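Local coordinates for alkaline phosphatase (Thermus thermophilus, PDB 7KWD), which probably hydrolyses phosphate monoesters as a homodimeric metalloenzyme of the alkaline phosphatase family, using zinc and magnesium ions, at residues D47-S50 with W51-A55. Residues are numbered along the deposited sequence; the frame is centred on the assembly and turned at random.
Sequences DGFS and WEDYA. With MG (magnesium ion), chain D; ZN (zinc ion), chain E.
The Phe49 ring meets Asp53 and Tyr54 obliquely, its CE1 3.8 Å from Asp53 CB and its CZ 3.7 Å from Tyr54 CB; that CZ also lies at the edge of the Tyr54 ring, near its plane. With CG anti to the backbone N (chi1 -180°), Phe49 reaches forward along the chain to this spot, where both side chains pack on Leu71 of helix 70-75. The Trp51 ring meets Trp51 of the second subunit at the dimer interface. The Asp53 carboxylate, 45° from the Phe49 ring plane, turns back to Ser50: its OD2 takes the N-H of Ser50 N at 2.9 Å, almost straight but from above the carboxylate plane, and is gripped again by Asn278. In return Ser50 OG accepts from Asp53 N at 3.2 Å, completing a capping box, and more weakly from Glu52 N. A water links Ser50 OG to Asp53 OD1. Replacing Asp53 by an alanine is likely to leave Ser50 N without its acceptor and Asn278 and the water each short of a partner. The cap thus marks the start of helix 51-65 a few residues after Asp47, whose carboxylate binds both the magnesium ion and a zinc ion, consistent with a firm link between the two.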
ATOM      1  N   ASP A  47       7.765  -1.583 -12.266  1.00 24.56           N
ATOM      2  CA  ASP A  47       8.623  -2.285 -11.329  1.00 21.47           C
ATOM      3  C   ASP A  47       8.711  -1.523 -10.010  1.00 22.82           C
ATOM      4  O   ASP A  47       9.039  -0.341  -9.998  1.00 21.51           O
ATOM      5  CB  ASP A  47      10.017  -2.478 -11.921  1.00 21.53           C
ATOM      6  CG  ASP A  47      10.751  -3.588 -11.254  1.00 25.39           C
ATOM      7  OD1 ASP A  47      10.870  -3.495 -10.013  1.00 21.85           O
ATOM      8  OD2 ASP A  47      11.161  -4.562 -11.949  1.00 24.97           O
ATOM      9  N   GLY A  48       8.425  -2.200  -8.908  1.00 20.40           N
ATOM     10  CA  GLY A  48       8.547  -1.600  -7.586  1.00 24.33           C
ATOM     11  C   GLY A  48       7.469  -0.609  -7.200  1.00 22.63           C
ATOM     12  O   GLY A  48       7.604   0.095  -6.184  1.00 22.36           O
ATOM     13  N   PHE A  49       6.353  -0.600  -7.932  1.00 22.07           N
ATOM     14  CA  PHE A  49       5.330   0.430  -7.825  1.00 21.76           C
ATOM     15  C   PHE A  49       4.333   0.091  -6.730  1.00 23.61           C
ATOM     16  O   PHE A  49       3.634  -0.920  -6.800  1.00 23.79           O
ATOM     17  CB  PHE A  49       4.634   0.566  -9.179  1.00 22.87           C
ATOM     18  CG  PHE A  49       3.547   1.603  -9.255  1.00 22.29           C
ATOM     19  CD1 PHE A  49       3.844   2.954  -9.201  1.00 24.74           C
ATOM     20  CD2 PHE A  49       2.205   1.211  -9.462  1.00 22.63           C
ATOM     21  CE1 PHE A  49       2.848   3.914  -9.330  1.00 23.34           C
ATOM     22  CE2 PHE A  49       1.208   2.163  -9.580  1.00 25.24           C
ATOM     23  CZ  PHE A  49       1.526   3.514  -9.537  1.00 26.14           C
ATOM     24  N   SER A  50       4.264   0.955  -5.730  1.00 19.94           N
ATOM     25  CA  SER A  50       3.378   0.749  -4.589  1.00 21.40           C
ATOM     26  C   SER A  50       2.164   1.650  -4.688  1.00 22.01           C
ATOM     27  O   SER A  50       2.101   2.551  -5.533  1.00 23.17           O
ATOM     28  CB  SER A  50       4.134   1.034  -3.287  1.00 22.29           C
ATOM     29  OG  SER A  50       4.266   2.410  -3.114  1.00 22.40           O
ATOM     30  N   TRP A  51       1.193   1.405  -3.796  1.00 21.55           N
ATOM     31  CA  TRP A  51       0.016   2.263  -3.725  1.00 21.42           C
ATOM     32  C   TRP A  51       0.351   3.608  -3.108  1.00 21.62           C
ATOM     33  O   TRP A  51      -0.374   4.590  -3.339  1.00 22.65           O
ATOM     34  CB  TRP A  51      -1.111   1.556  -2.947  1.00 21.46           C
ATOM     35  CG  TRP A  51      -1.678   0.364  -3.730  1.00 21.84           C
ATOM     36  CD1 TRP A  51      -1.626  -0.965  -3.385  1.00 24.83           C
ATOM     37  CD2 TRP A  51      -2.368   0.423  -4.989  1.00 17.32           C
ATOM     38  NE1 TRP A  51      -2.230  -1.729  -4.369  1.00 23.43           N
ATOM     39  CE2 TRP A  51      -2.697  -0.892  -5.353  1.00 22.24           C
ATOM     40  CE3 TRP A  51      -2.748   1.474  -5.838  1.00 24.94           C
ATOM     41  CZ2 TRP A  51      -3.390  -1.184  -6.529  1.00 24.82           C
ATOM     42  CZ3 TRP A  51      -3.444   1.177  -7.001  1.00 23.81           C
ATOM     43  CH2 TRP A  51      -3.756  -0.143  -7.329  1.00 26.85           C
ATOM     44  N   GLU A  52       1.443   3.713  -2.356  1.00 22.33           N
ATOM     45  CA  GLU A  52       1.850   5.043  -1.923  1.00 20.74           C
ATOM     46  C   GLU A  52       2.358   5.846  -3.110  1.00 22.74           C
ATOM     47  O   GLU A  52       2.004   7.015  -3.253  1.00 24.52           O
ATOM     48  CB  GLU A  52       2.909   4.982  -0.826  1.00 22.38           C
ATOM     49  CG  GLU A  52       2.491   4.222   0.425  1.00 24.89           C
ATOM     50  CD  GLU A  52       1.329   4.859   1.200  1.00 24.50           C
ATOM     51  OE1 GLU A  52       0.744   4.147   2.035  1.00 21.12           O
ATOM     52  OE2 GLU A  52       0.997   6.049   0.972  1.00 27.61           O
ATOM     53  N   ASP A  53       3.162   5.228  -3.994  1.00 22.99           N
ATOM     54  CA  ASP A  53       3.592   5.944  -5.185  1.00 20.83           C
ATOM     55  C   ASP A  53       2.391   6.422  -5.979  1.00 25.11           C
ATOM     56  O   ASP A  53       2.402   7.518  -6.561  1.00 20.68           O
ATOM     57  CB  ASP A  53       4.445   5.081  -6.140  1.00 19.09           C
ATOM     58  CG  ASP A  53       5.635   4.396  -5.450  1.00 30.24           C
ATOM     59  OD1 ASP A  53       6.185   4.971  -4.492  1.00 27.44           O
ATOM     60  OD2 ASP A  53       6.036   3.295  -5.900  1.00 21.35           O
ATOM     61  N   TYR A  54       1.395   5.544  -6.116  1.00 23.27           N
ATOM     62  CA  TYR A  54       0.235   5.885  -6.909  1.00 17.76           C
ATOM     63  C   TYR A  54      -0.418   7.153  -6.368  1.00 18.39           C
ATOM     64  O   TYR A  54      -0.738   8.068  -7.125  1.00 22.23           O
ATOM     65  CB  TYR A  54      -0.774   4.739  -6.929  1.00 23.29           C
ATOM     66  CG  TYR A  54      -2.029   5.203  -7.621  1.00 19.48           C
ATOM     67  CD1 TYR A  54      -2.101   5.261  -9.016  1.00 23.52           C
ATOM     68  CD2 TYR A  54      -3.107   5.658  -6.883  1.00 21.08           C
ATOM     69  CE1 TYR A  54      -3.254   5.736  -9.662  1.00 21.52           C
ATOM     70  CE2 TYR A  54      -4.243   6.119  -7.499  1.00 22.69           C
ATOM     71  CZ  TYR A  54      -4.316   6.182  -8.881  1.00 20.97           C
ATOM     72  OH  TYR A  54      -5.452   6.661  -9.443  1.00 22.32           O
ATOM     73  N   ALA A  55      -0.634   7.201  -5.056  1.00 20.57           N
ATOM     74  CA  ALA A  55      -1.328   8.327  -4.446  1.00 18.25           C
ATOM     75  C   ALA A  55      -0.585   9.636  -4.680  1.00 25.70           C
ATOM     76  O   ALA A  55      -1.212  10.674  -4.931  1.00 21.78           O
ATOM     77  CB  ALA A  55      -1.486   8.075  -2.946  1.00 22.91           C
TER
HETATM   78 MG    MG D 602      12.794  -4.758 -13.335  1.00 33.75          MG
HETATM   79 ZN    ZN E 603      11.043  -5.606  -9.415  1.00 37.00          ZN
HETATM   80  O   HOH W   1       6.849   3.236  -2.515  1.00 23.41           O
HETATM   81  O   HOH W   2      14.148  -5.208 -14.906  1.00 29.14           O
HETATM   82  O   HOH W   3      14.024  -5.774 -12.206  1.00 33.87           O
HETATM   83  O   HOH W   4      13.672  -2.842 -12.348  1.00 25.03           O